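Long-range contacts in MOBA relate protein (Mycobacterium sp., PDB 2WAW), which is of unknown function but, as a member of the MobA-like NTP transferase family, probably binds a nucleoside triphosphate and transfers a nucleotide from it to an acceptor: residues Q48-G54 and L69-V74; L89-P94 and R143-L149; T21-L25 and A56-V60; Y131-I135 and A176-L180. One frame throughout, in Å; residues are numbered along the deposited sequence.

In the fold
From the N terminus, the first contact to open is interaction 3: the loop 21-25, which follows strand 6-12, returns to the start of helix 57-63. Before it closes, strand 48-53 opens interaction 1, which ends on strand 70-73, so the two contacts cross and touch through Leu53 and Val60. Interaction 2 starts at the end of helix 84-90 and closes at helix 146-150 with 48 residues, mostly helix and strand, in between. Interaction 4 crosses it, joining the hairpin turn at 131-135 to the loop 176-180 ahead of helix 185-197. Interactions 1 and 2 meet through Gln48, bonded to Trp91 and Asp93, and Val72, packed on Trp91; interaction 4 lies apart, its centre about 26 Å from that of interaction 1.

Interaction 1 of 4, residues Q48-G54 and L69-V74; sequences QLIVTLG and LDIVLV
A beta-alpha-beta crossover brings strand 48-53 alongside strand 70-73, with Val51 and Leu53 each reaching two residues of the partner strand. Val51 N donates to Asp70 O (2.9 Å), while Val51 O accepts from Val72 N (2.9 Å); Leu53 repeats the pattern with Val72 O and Val74 N, and Asp70 N completes the ladder at Leu49 O. At the far end a water donates to both Gly54 O and Val74 O. Strand 70-73 is the outermost strand at this end of the mixed sheet in the Rossmann-like GT-A domain, and helix 57-63 makes the connection. On one face Leu49 and Leu69 lie side by side, with Leu49 CD2 3.7 Å from Leu69 CD2. Val51 CG2 meets Leu69 CD1 at 3.6 Å, and helix 33-42 packs against this group, Leu38 on Val51 and Leu69, Ala41 on Leu49. On the other face Ile50 CG2 touches Val72 CG2 (3.7 Å), and Trp91 touches both side chains. Gln48 has CG anti to its own N (chi1 171°) and an extended chain, which carries the amide across to Asp70. Gln48 NE2 gives a nearly straight bond of 2.7 Å to Asp70 OD2, with the acceptor in the amide plane but the donor above the carboxylate plane; the two planes are 89° apart. The same NE2 also bonds Trp91 O, while OE1 accepts from Thr7 OG1 and Asp93 N, fixing the amide's rotation.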
loop_
_atom_site.group_PDB
_atom_site.type_symbol
_atom_site.label_atom_id
_atom_site.label_comp_id
_atom_site.label_asym_id
_atom_site.label_seq_id
_atom_site.Cartn_x
_atom_site.Cartn_y
_atom_site.Cartn_z
ATOM N N GLN A 48 -0.917 9.585 -10.118
ATOM C CA GLN A 48 -2.196 9.529 -9.439
ATOM C C GLN A 48 -1.963 8.745 -8.159
ATOM O O GLN A 48 -1.189 7.785 -8.171
ATOM C CB GLN A 48 -3.220 8.795 -10.318
ATOM C CG GLN A 48 -4.548 8.469 -9.626
ATOM C CD GLN A 48 -5.474 7.644 -10.482
ATOM O OE1 GLN A 48 -5.032 6.803 -11.288
ATOM N NE2 GLN A 48 -6.769 7.844 -10.291
ATOM N N LEU A 49 -2.643 9.128 -7.096
ATOM C CA LEU A 49 -2.608 8.391 -5.864
ATOM C C LEU A 49 -4.006 8.131 -5.327
ATOM O O LEU A 49 -4.697 9.015 -5.036
ATOM C CB LEU A 49 -1.764 9.120 -4.826
ATOM C CG LEU A 49 -1.545 8.511 -3.449
ATOM C CD1 LEU A 49 -0.937 7.141 -3.560
ATOM C CD2 LEU A 49 -0.632 9.410 -2.663
ATOM N N ILE A 50 -4.330 6.859 -5.186
ATOM C CA ILE A 50 -5.606 6.382 -4.683
ATOM C C ILE A 50 -5.440 5.815 -3.270
ATOM O O ILE A 50 -4.515 5.141 -3.002
ATOM C CB ILE A 50 -6.143 5.232 -5.543
ATOM C CG1 ILE A 50 -6.466 5.706 -6.961
ATOM C CG2 ILE A 50 -7.330 4.561 -4.891
ATOM C CD1 ILE A 50 -6.742 4.621 -7.879
ATOM N N VAL A 51 -6.338 6.180 -2.397
ATOM C CA VAL A 51 -6.350 5.612 -1.046
ATOM C C VAL A 51 -7.707 4.984 -0.800
ATOM O O VAL A 51 -8.750 5.613 -1.049
ATOM C CB VAL A 51 -6.106 6.692 0.027
ATOM C CG1 VAL A 51 -5.907 6.053 1.435
ATOM C CG2 VAL A 51 -4.936 7.586 -0.366
ATOM N N THR A 52 -7.701 3.731 -0.326
ATOM C CA THR A 52 -8.971 3.076 0.010
ATOM C C THR A 52 -9.205 3.150 1.506
ATOM O O THR A 52 -8.265 3.059 2.311
ATOM C CB THR A 52 -9.030 1.590 -0.439
ATOM O OG1 THR A 52 -8.076 0.840 0.324
ATOM C CG2 THR A 52 -8.687 1.437 -1.938
ATOM N N LEU A 53 -10.470 3.321 1.864
ATOM C CA LEU A 53 -10.863 3.401 3.260
ATOM C C LEU A 53 -12.111 2.576 3.451
ATOM O O LEU A 53 -12.923 2.436 2.529
ATOM C CB LEU A 53 -11.131 4.856 3.650
ATOM C CG LEU A 53 -9.969 5.842 3.550
ATOM C CD1 LEU A 53 -10.451 7.247 3.847
ATOM C CD2 LEU A 53 -8.929 5.442 4.522
ATOM N N GLY A 54 -12.278 2.042 4.655
ATOM C CA GLY A 54 -13.432 1.202 4.945
ATOM C C GLY A 54 -14.391 1.838 5.939
ATOM O O GLY A 54 -14.710 3.030 5.839
ATOM N N LEU A 69 -5.916 13.551 -3.422
ATOM C CA LEU A 69 -5.892 12.125 -3.578
ATOM C C LEU A 69 -7.242 11.612 -4.061
ATOM O O LEU A 69 -8.218 12.229 -3.814
ATOM C CB LEU A 69 -5.543 11.469 -2.249
ATOM C CG LEU A 69 -4.302 11.943 -1.525
ATOM C CD1 LEU A 69 -4.003 11.109 -0.358
ATOM C CD2 LEU A 69 -3.131 12.077 -2.369
ATOM N N ASP A 70 -7.276 10.478 -4.743
ATOM C CA ASP A 70 -8.539 9.829 -5.094
ATOM C C ASP A 70 -8.918 8.882 -3.967
ATOM O O ASP A 70 -8.215 7.898 -3.710
ATOM C CB ASP A 70 -8.422 9.071 -6.415
ATOM C CG ASP A 70 -8.269 10.002 -7.591
ATOM O OD1 ASP A 70 -9.027 11.005 -7.659
ATOM O OD2 ASP A 70 -7.395 9.751 -8.439
ATOM N N ILE A 71 -10.019 9.196 -3.303
ATOM C CA ILE A 71 -10.483 8.454 -2.123
ATOM C C ILE A 71 -11.551 7.449 -2.519
ATOM O O ILE A 71 -12.597 7.830 -3.063
ATOM C CB ILE A 71 -11.022 9.431 -1.044
ATOM C CG1 ILE A 71 -9.933 10.434 -0.621
ATOM C CG2 ILE A 71 -11.623 8.686 0.146
ATOM C CD1 ILE A 71 -8.588 9.806 -0.188
ATOM N N VAL A 72 -11.299 6.174 -2.226
ATOM C CA VAL A 72 -12.200 5.100 -2.654
ATOM C C VAL A 72 -12.779 4.478 -1.371
ATOM O O VAL A 72 -12.042 3.942 -0.558
ATOM C CB VAL A 72 -11.454 4.079 -3.527
ATOM C CG1 VAL A 72 -12.330 2.870 -3.818
ATOM C CG2 VAL A 72 -10.989 4.750 -4.853
ATOM N N LEU A 73 -14.089 4.605 -1.170
ATOM C CA LEU A 73 -14.701 4.174 0.100
ATOM C C LEU A 73 -15.414 2.853 -0.113
ATOM O O LEU A 73 -16.176 2.709 -1.068
ATOM C CB LEU A 73 -15.707 5.221 0.612
ATOM C CG LEU A 73 -15.271 6.681 0.746
ATOM C CD1 LEU A 73 -16.403 7.542 1.294
ATOM C CD2 LEU A 73 -14.053 6.797 1.627
ATOM N N VAL A 74 -15.167 1.891 0.769
ATOM C CA VAL A 74 -15.787 0.568 0.659
ATOM C C VAL A 74 -16.426 0.149 1.989
ATOM O O VAL A 74 -16.174 0.758 3.040
ATOM C CB VAL A 74 -14.793 -0.519 0.167
ATOM C CG1 VAL A 74 -14.192 -0.142 -1.195
ATOM C CG2 VAL A 74 -13.671 -0.745 1.189
HETATM O O HOH W 1 -16.193 3.666 3.613
#

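Interaction 2 of 4, residues L89-P94 and R143-L149; sequences LTWVDP and RGVFGDL
Leu89 lays its CD2 methyl over one face of the Phe146 ring, 4.3 Å from the centroid and 14° off the ring normal, a CH-pi contact. CD1 reaches the backbone of helix 146-150, near Phe146 O, and touches Leu149 CB at 3.8 Å, the two side chains about at right angles. Val92 and Phe146 point at each other, Val92 CG1 standing obliquely to the ring, 4.1 Å from Phe146 CE2. All four side chains rest on Ile99 of strand 98-103, so the end of helix 84-90 and the start of helix 146-150 are brought together over one face of the mixed sheet. Helix 146-150 comes next after strand 134-142, beyond a short 3-10 turn; that strand is the antiparallel neighbour of 98-103. The second face of the Phe146 ring is taken by Arg143 CA, and CE2 lies over the centre of the Arg143 guanidinium, 3.7 Å above its plane. A bend in the arginine chain at chi3 (-66°) turns this group toward the loop 92-94. There water 2, in the guanidinium plane, accepts from Arg143 NH1 (3.0 Å) and donates to Val92 O (2.8 Å). Arg143 NH2 comes within 3.0 Å of Asp93 O near the guanidinium plane, but the angle is too poor for a hydrogen bond, and Pro94 O sits over the guanidinium face opposite Phe146. Arg143 NE is held by Ala96 O.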
loop_
_atom_site.group_PDB
_atom_site.type_symbol
_atom_site.label_atom_id
_atom_site.label_comp_id
_atom_site.label_asym_id
_atom_site.label_seq_id
_atom_site.Cartn_x
_atom_site.Cartn_y
_atom_site.Cartn_z
ATOM N N LEU A 89 -9.345 -0.346 -8.497
ATOM C CA LEU A 89 -8.938 -0.566 -9.892
ATOM C C LEU A 89 -9.814 0.222 -10.873
ATOM O O LEU A 89 -9.341 0.728 -11.915
ATOM C CB LEU A 89 -8.909 -2.076 -10.225
ATOM C CG LEU A 89 -7.775 -2.881 -9.548
ATOM C CD1 LEU A 89 -8.012 -4.384 -9.661
ATOM C CD2 LEU A 89 -6.397 -2.524 -10.094
ATOM N N THR A 90 -11.090 0.350 -10.530
ATOM C CA THR A 90 -12.041 1.045 -11.402
ATOM C C THR A 90 -11.708 2.547 -11.562
ATOM O O THR A 90 -12.108 3.191 -12.545
ATOM C CB THR A 90 -13.494 0.820 -10.930
ATOM O OG1 THR A 90 -13.744 1.545 -9.722
ATOM C CG2 THR A 90 -13.742 -0.657 -10.688
ATOM N N TRP A 91 -10.950 3.073 -10.601
ATOM C CA TRP A 91 -10.533 4.480 -10.539
ATOM C C TRP A 91 -9.174 4.775 -11.170
ATOM O O TRP A 91 -8.805 5.942 -11.317
ATOM C CB TRP A 91 -10.439 4.930 -9.086
ATOM C CG TRP A 91 -11.723 5.207 -8.401
ATOM C CD1 TRP A 91 -12.689 4.300 -8.058
ATOM C CD2 TRP A 91 -12.156 6.476 -7.900
ATOM N NE1 TRP A 91 -13.721 4.941 -7.405
ATOM C CE2 TRP A 91 -13.417 6.274 -7.289
ATOM C CE3 TRP A 91 -11.608 7.767 -7.917
ATOM C CZ2 TRP A 91 -14.146 7.324 -6.705
ATOM C CZ3 TRP A 91 -12.331 8.812 -7.334
ATOM C CH2 TRP A 91 -13.588 8.579 -6.735
ATOM N N VAL A 92 -8.419 3.732 -11.509
ATOM C CA VAL A 92 -7.077 3.908 -12.073
ATOM C C VAL A 92 -7.149 4.615 -13.427
ATOM O O VAL A 92 -7.935 4.212 -14.290
ATOM C CB VAL A 92 -6.359 2.554 -12.210
ATOM C CG1 VAL A 92 -5.001 2.715 -12.882
ATOM C CG2 VAL A 92 -6.165 1.923 -10.818
ATOM N N ASP A 93 -6.379 5.657 -13.578
ATOM C CA ASP A 93 -6.258 6.440 -14.844
ATOM C C ASP A 93 -5.928 5.465 -16.022
ATOM O O ASP A 93 -5.047 4.726 -15.923
ATOM C CB ASP A 93 -5.201 7.561 -14.673
ATOM C CG ASP A 93 -5.250 8.646 -15.774
ATOM O OD1 ASP A 93 -5.236 8.318 -16.969
ATOM O OD2 ASP A 93 -5.245 9.854 -15.433
ATOM N N PRO A 94 -6.619 5.586 -17.142
ATOM C CA PRO A 94 -6.228 4.753 -18.290
ATOM C C PRO A 94 -4.777 4.895 -18.757
ATOM O O PRO A 94 -4.219 3.952 -19.327
ATOM C CB PRO A 94 -7.193 5.200 -19.399
ATOM C CG PRO A 94 -8.367 5.781 -18.678
ATOM C CD PRO A 94 -7.845 6.376 -17.418
ATOM N N ARG A 143 -0.756 -3.384 -15.959
ATOM C CA ARG A 143 -2.137 -3.290 -16.424
ATOM C C ARG A 143 -2.659 -4.623 -16.973
ATOM O O ARG A 143 -3.833 -4.952 -16.787
ATOM C CB ARG A 143 -2.246 -2.207 -17.499
ATOM C CG ARG A 143 -3.634 -2.149 -18.156
ATOM C CD ARG A 143 -3.806 -0.889 -18.995
ATOM N NE ARG A 143 -3.805 0.306 -18.157
ATOM C CZ ARG A 143 -4.859 0.763 -17.483
ATOM N NH1 ARG A 143 -6.033 0.139 -17.540
ATOM N NH2 ARG A 143 -4.736 1.854 -16.740
ATOM N N GLY A 144 -1.777 -5.394 -17.608
ATOM C CA GLY A 144 -2.160 -6.676 -18.215
ATOM C C GLY A 144 -2.765 -7.692 -17.264
ATOM O O GLY A 144 -3.517 -8.573 -17.689
ATOM N N VAL A 145 -2.462 -7.578 -15.973
ATOM C CA VAL A 145 -3.038 -8.505 -14.993
ATOM C C VAL A 145 -4.009 -7.846 -13.994
ATOM O O VAL A 145 -4.349 -8.421 -12.947
ATOM C CB VAL A 145 -1.944 -9.345 -14.291
ATOM C CG1 VAL A 145 -1.289 -10.283 -15.307
ATOM C CG2 VAL A 145 -0.900 -8.456 -13.661
ATOM N N PHE A 146 -4.456 -6.636 -14.324
ATOM C CA PHE A 146 -5.515 -5.975 -13.547
ATOM C C PHE A 146 -6.739 -6.891 -13.373
ATOM O O PHE A 146 -7.334 -6.922 -12.304
ATOM C CB PHE A 146 -5.950 -4.652 -14.199
ATOM C CG PHE A 146 -5.017 -3.484 -13.951
ATOM C CD1 PHE A 146 -3.808 -3.629 -13.254
ATOM C CD2 PHE A 146 -5.359 -2.219 -14.447
ATOM C CE1 PHE A 146 -2.963 -2.532 -13.056
ATOM C CE2 PHE A 146 -4.532 -1.114 -14.260
ATOM C CZ PHE A 146 -3.313 -1.265 -13.553
ATOM N N GLY A 147 -7.107 -7.635 -14.420
ATOM C CA GLY A 147 -8.221 -8.591 -14.324
ATOM C C GLY A 147 -8.035 -9.655 -13.248
ATOM O O GLY A 147 -8.970 -9.971 -12.498
ATOM N N ASP A 148 -6.821 -10.199 -13.155
ATOM C CA ASP A 148 -6.496 -11.210 -12.146
ATOM C C ASP A 148 -6.523 -10.661 -10.712
ATOM O O ASP A 148 -6.991 -11.335 -9.784
ATOM C CB ASP A 148 -5.135 -11.850 -12.460
ATOM C CG ASP A 148 -5.071 -12.409 -13.876
ATOM O OD1 ASP A 148 -5.280 -13.627 -14.037
ATOM O OD2 ASP A 148 -4.852 -11.634 -14.836
ATOM N N LEU A 149 -6.007 -9.444 -10.535
ATOM C CA LEU A 149 -6.104 -8.737 -9.267
ATOM C C LEU A 149 -7.543 -8.598 -8.827
ATOM O O LEU A 149 -7.862 -8.820 -7.657
ATOM C CB LEU A 149 -5.547 -7.326 -9.388
ATOM C CG LEU A 149 -4.090 -7.030 -9.096
ATOM C CD1 LEU A 149 -3.991 -5.531 -8.983
ATOM C CD2 LEU A 149 -3.605 -7.698 -7.813
HETATM O O HOH W 2 -7.685 1.937 -15.877
#

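Interaction 3 of 4, residues T21-L25 and A56-V60; sequences TPKQL and AADEV
Leu25 reaches across to the first turn of helix 57-63 with both methyls. CD1 rests on Glu59 CB at 3.7 Å, while CD2 lies against the neighbouring residue, 3.9 Å from Val60 CA and 4.0 Å from Val60 CG2. The leucine branch is placed for this by CG standing anti to the carbonyl carbon (chi1 -57°) and a nearly straight chi2 of 169°, which spread the two methyls over adjacent residues of the helix. Val60 answers with one branch alone: chi1 of 173° sends CG1 anti to the backbone N and leaves CG2 beside that N, where it touches both Leu25 CD2 and Gln24 CB (3.9 Å from CG2). One helical turn earlier, Ala56 at the N-cap position sets its CB against Pro22 CB at 3.8 Å. The proline ring also runs across the end of Glu59 at about a right angle, its CG meeting the carboxylate; Glu59 was modelled in two conformers, so this touch describes one of them. No hydrogen bond joins the two segments; the contact is mostly between aliphatic carbons, with the Glu59 carboxylate against the proline ring as the exception. Each side is instead stiffened from within, by Leu25 N bonding to Pro22 O across a 3-10 turn and by Val60 N bonding to Ala56 O. Thr21-Lys23 end the LAAGxSxRxGxxK motif after the first strand, a form of the signature loop of MobA-like nucleotidyltransferases, which as in relatives probably borders the nucleotide pocket.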
loop_
_atom_site.group_PDB
_atom_site.type_symbol
_atom_site.label_atom_id
_atom_site.label_comp_id
_atom_site.label_asym_id
_atom_site.label_seq_id
_atom_site.Cartn_x
_atom_site.Cartn_y
_atom_site.Cartn_z
ATOM N N THR A 21 -9.369 -0.163 17.595
ATOM C CA THR A 21 -9.490 1.244 17.245
ATOM C C THR A 21 -8.956 1.365 15.818
ATOM O O THR A 21 -8.173 0.509 15.411
ATOM C CB THR A 21 -8.654 2.121 18.208
ATOM O OG1 THR A 21 -9.001 3.498 18.039
ATOM C CG2 THR A 21 -7.148 1.930 17.983
ATOM N N PRO A 22 -9.394 2.384 15.047
ATOM C CA PRO A 22 -8.889 2.455 13.661
ATOM C C PRO A 22 -7.368 2.676 13.615
ATOM O O PRO A 22 -6.878 3.711 14.075
ATOM C CB PRO A 22 -9.657 3.649 13.069
ATOM C CG PRO A 22 -10.906 3.791 13.953
ATOM C CD PRO A 22 -10.347 3.480 15.328
ATOM N N LYS A 23 -6.617 1.705 13.098
ATOM C CA LYS A 23 -5.156 1.836 13.107
ATOM C C LYS A 23 -4.668 3.033 12.277
ATOM O O LYS A 23 -3.609 3.588 12.554
ATOM C CB LYS A 23 -4.470 0.540 12.656
ATOM C CG LYS A 23 -4.644 0.192 11.185
ATOM C CD LYS A 23 -4.126 -1.245 11.013
ATOM C CE LYS A 23 -4.305 -1.766 9.637
ATOM N NZ LYS A 23 -3.755 -3.145 9.574
ATOM N N GLN A 24 -5.461 3.413 11.275
ATOM C CA GLN A 24 -5.141 4.531 10.377
ATOM C C GLN A 24 -4.891 5.814 11.183
ATOM O O GLN A 24 -4.090 6.662 10.781
ATOM C CB GLN A 24 -6.301 4.754 9.365
ATOM C CG GLN A 24 -6.592 3.567 8.400
ATOM C CD GLN A 24 -7.414 2.418 9.013
ATOM O OE1 GLN A 24 -7.567 1.334 8.400
ATOM N NE2 GLN A 24 -7.935 2.634 10.216
ATOM N N LEU A 25 -5.564 5.923 12.309
ATOM C CA LEU A 25 -5.537 7.121 13.129
ATOM C C LEU A 25 -4.591 7.081 14.325
ATOM O O LEU A 25 -4.479 8.028 15.005
ATOM C CB LEU A 25 -6.964 7.508 13.567
ATOM C CG LEU A 25 -7.955 7.727 12.437
ATOM C CD1 LEU A 25 -9.302 7.832 12.911
ATOM C CD2 LEU A 25 -7.605 8.929 11.607
ATOM N N ALA A 56 -14.142 2.939 8.934
ATOM C CA ALA A 56 -13.635 4.094 9.677
ATOM C C ALA A 56 -13.464 5.360 8.830
ATOM O O ALA A 56 -12.903 6.349 9.305
ATOM C CB ALA A 56 -12.290 3.730 10.342
ATOM N N ALA A 57 -13.946 5.338 7.584
ATOM C CA ALA A 57 -13.732 6.439 6.633
ATOM C C ALA A 57 -14.132 7.800 7.184
ATOM O O ALA A 57 -13.419 8.771 6.986
ATOM C CB ALA A 57 -14.458 6.183 5.318
ATOM N N ASP A 58 -15.289 7.870 7.841
ATOM C CA ASP A 58 -15.787 9.134 8.390
ATOM C C ASP A 58 -14.773 9.785 9.319
ATOM O O ASP A 58 -14.486 10.981 9.173
ATOM C CB ASP A 58 -17.119 8.925 9.113
ATOM C CG ASP A 58 -18.288 8.764 8.155
ATOM O OD1 ASP A 58 -18.074 8.840 6.923
ATOM O OD2 ASP A 58 -19.422 8.563 8.639
ATOM N N GLU A 59 -14.241 9.008 10.262
ATOM C CA GLU A 59 -13.223 9.484 11.213
ATOM C C GLU A 59 -11.932 9.863 10.483
ATOM O O GLU A 59 -11.302 10.877 10.776
ATOM C CB GLU A 59 -12.913 8.407 12.262
ATOM C CG GLU A 59 -14.106 7.881 13.049
ATOM C CD GLU A 59 -13.793 6.582 13.780
ATOM O OE1 GLU A 59 -13.168 6.639 14.860
ATOM O OE2 GLU A 59 -14.169 5.500 13.275
ATOM N N VAL A 60 -11.530 9.020 9.534
ATOM C CA VAL A 60 -10.303 9.262 8.775
ATOM C C VAL A 60 -10.372 10.557 7.944
ATOM O O VAL A 60 -9.410 11.339 7.904
ATOM C CB VAL A 60 -9.928 8.056 7.891
ATOM C CG1 VAL A 60 -8.749 8.391 6.992
ATOM C CG2 VAL A 60 -9.569 6.870 8.759
#

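Interaction 4 of 4, residues Y131-I135 and A176-L180; sequences YANGI and ADVPL
Tyr131 forms the tight part of this contact, its ring lying against the Val178 backbone and the Pro179 ring. Val178 CA and Pro179 CD sit over one and the same face, the latter 3.8 Å from the ring centroid, both as CH-pi contacts offset toward the rim. Val178 CG2 touches CD2 of the ring (3.8 Å), and Ala176 O lies at the ring edge, near its plane. The phenol oxygen reaches past the proline to bond His137 O, which pins the far end of the buried ring. Next to the ring, Ala132 N gives Ala176 O an almost straight bond of 2.8 Å.

The loose side is the outer end of the type I turn Tyr131-Gly134, which joins strands 126-131 and 134-142. Ala132, Asn133 and Asp177 are exposed here, and the Asp177 carboxylate merely passes Ala132 CB at 3.5 Å. Asn133 nevertheless keeps a firm grip: its CG stands between the backbone N and the carbonyl carbon (chi1 61°), which turns the amide back over 177-178. OD1 takes the Val178 N-H in the carbonyl plane, on a lone pair, at 2.8 Å. On the amide's other arm, ND2 donates to water 3 at 3.0 Å, and that water gives a 2.7 Å bond to Val178 O. Asn133 thus serves both N and O of Val178, one directly and one through water. This chemistry implies that the loop after strand 169-173 is held to the turn by one backbone bond and by an amide that binds Val178 directly and through water, beside apolar packing on a buried tyrosine ring.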
loop_
_atom_site.group_PDB
_atom_site.type_symbol
_atom_site.label_atom_id
_atom_site.label_comp_id
_atom_site.label_asym_id
_atom_site.label_seq_id
_atom_site.Cartn_x
_atom_site.Cartn_y
_atom_site.Cartn_z
ATOM N N TYR A 131 13.759 -7.543 0.234
ATOM C CA TYR A 131 14.522 -6.981 1.335
ATOM C C TYR A 131 15.506 -8.021 1.864
ATOM O O TYR A 131 15.519 -9.178 1.419
ATOM C CB TYR A 131 13.542 -6.566 2.423
ATOM C CG TYR A 131 12.576 -5.482 1.983
ATOM C CD1 TYR A 131 12.927 -4.138 2.106
ATOM C CD2 TYR A 131 11.332 -5.798 1.470
ATOM C CE1 TYR A 131 12.067 -3.128 1.729
ATOM C CE2 TYR A 131 10.447 -4.793 1.078
ATOM C CZ TYR A 131 10.826 -3.455 1.213
ATOM O OH TYR A 131 10.001 -2.421 0.856
ATOM N N ALA A 132 16.347 -7.606 2.808
ATOM C CA ALA A 132 17.355 -8.482 3.387
ATOM C C ALA A 132 16.747 -9.729 4.068
ATOM O O ALA A 132 17.381 -10.790 4.100
ATOM C CB ALA A 132 18.195 -7.696 4.363
ATOM N N ASN A 133 15.525 -9.597 4.592
ATOM C CA ASN A 133 14.859 -10.674 5.333
ATOM C C ASN A 133 13.540 -11.131 4.714
ATOM O O ASN A 133 12.675 -11.680 5.405
ATOM C CB ASN A 133 14.635 -10.262 6.797
ATOM C CG ASN A 133 13.741 -9.038 6.942
ATOM O OD1 ASN A 133 13.620 -8.218 6.028
ATOM N ND2 ASN A 133 13.116 -8.907 8.109
ATOM N N GLY A 134 13.395 -10.902 3.412
ATOM C CA GLY A 134 12.258 -11.419 2.657
ATOM C C GLY A 134 11.637 -10.447 1.676
ATOM O O GLY A 134 12.036 -9.286 1.603
ATOM N N ILE A 135 10.662 -10.944 0.918
ATOM C CA ILE A 135 9.873 -10.181 -0.054
ATOM C C ILE A 135 8.815 -9.359 0.672
ATOM O O ILE A 135 8.252 -9.830 1.673
ATOM C CB ILE A 135 9.160 -11.166 -1.029
ATOM C CG1 ILE A 135 10.181 -11.920 -1.900
ATOM C CG2 ILE A 135 8.068 -10.480 -1.868
ATOM C CD1 ILE A 135 11.070 -11.034 -2.739
ATOM N N ALA A 176 17.497 -2.988 2.895
ATOM C CA ALA A 176 16.773 -2.726 4.138
ATOM C C ALA A 176 16.049 -4.007 4.522
ATOM O O ALA A 176 15.988 -4.945 3.720
ATOM C CB ALA A 176 15.763 -1.585 3.921
ATOM N N ASP A 177 15.491 -4.050 5.734
ATOM C CA ASP A 177 14.541 -5.102 6.121
ATOM C C ASP A 177 13.118 -4.761 5.670
ATOM O O ASP A 177 12.809 -3.597 5.422
ATOM C CB ASP A 177 14.545 -5.316 7.636
ATOM C CG ASP A 177 15.822 -5.986 8.128
ATOM O OD1 ASP A 177 16.555 -6.572 7.302
ATOM O OD2 ASP A 177 16.077 -5.939 9.351
ATOM N N VAL A 178 12.260 -5.777 5.588
ATOM C CA VAL A 178 10.828 -5.579 5.271
ATOM C C VAL A 178 10.263 -4.500 6.208
ATOM O O VAL A 178 10.524 -4.537 7.422
ATOM C CB VAL A 178 10.022 -6.905 5.421
ATOM C CG1 VAL A 178 8.506 -6.707 5.215
ATOM C CG2 VAL A 178 10.531 -7.968 4.449
ATOM N N PRO A 179 9.509 -3.527 5.656
ATOM C CA PRO A 179 8.931 -2.461 6.487
ATOM C C PRO A 179 7.975 -3.054 7.505
ATOM O O PRO A 179 7.310 -4.056 7.219
ATOM C CB PRO A 179 8.128 -1.625 5.482
ATOM C CG PRO A 179 7.885 -2.548 4.308
ATOM C CD PRO A 179 9.148 -3.366 4.234
ATOM N N LEU A 180 7.940 -2.465 8.696
ATOM C CA LEU A 180 6.998 -2.893 9.709
ATOM C C LEU A 180 5.600 -2.522 9.260
ATOM O O LEU A 180 5.416 -1.508 8.580
ATOM C CB LEU A 180 7.290 -2.211 11.042
ATOM C CG LEU A 180 8.631 -2.521 11.728
ATOM C CD1 LEU A 180 8.671 -1.820 13.079
ATOM C CD2 LEU A 180 8.832 -4.019 11.896
HETATM O O HOH W 3 11.313 -6.696 8.893
#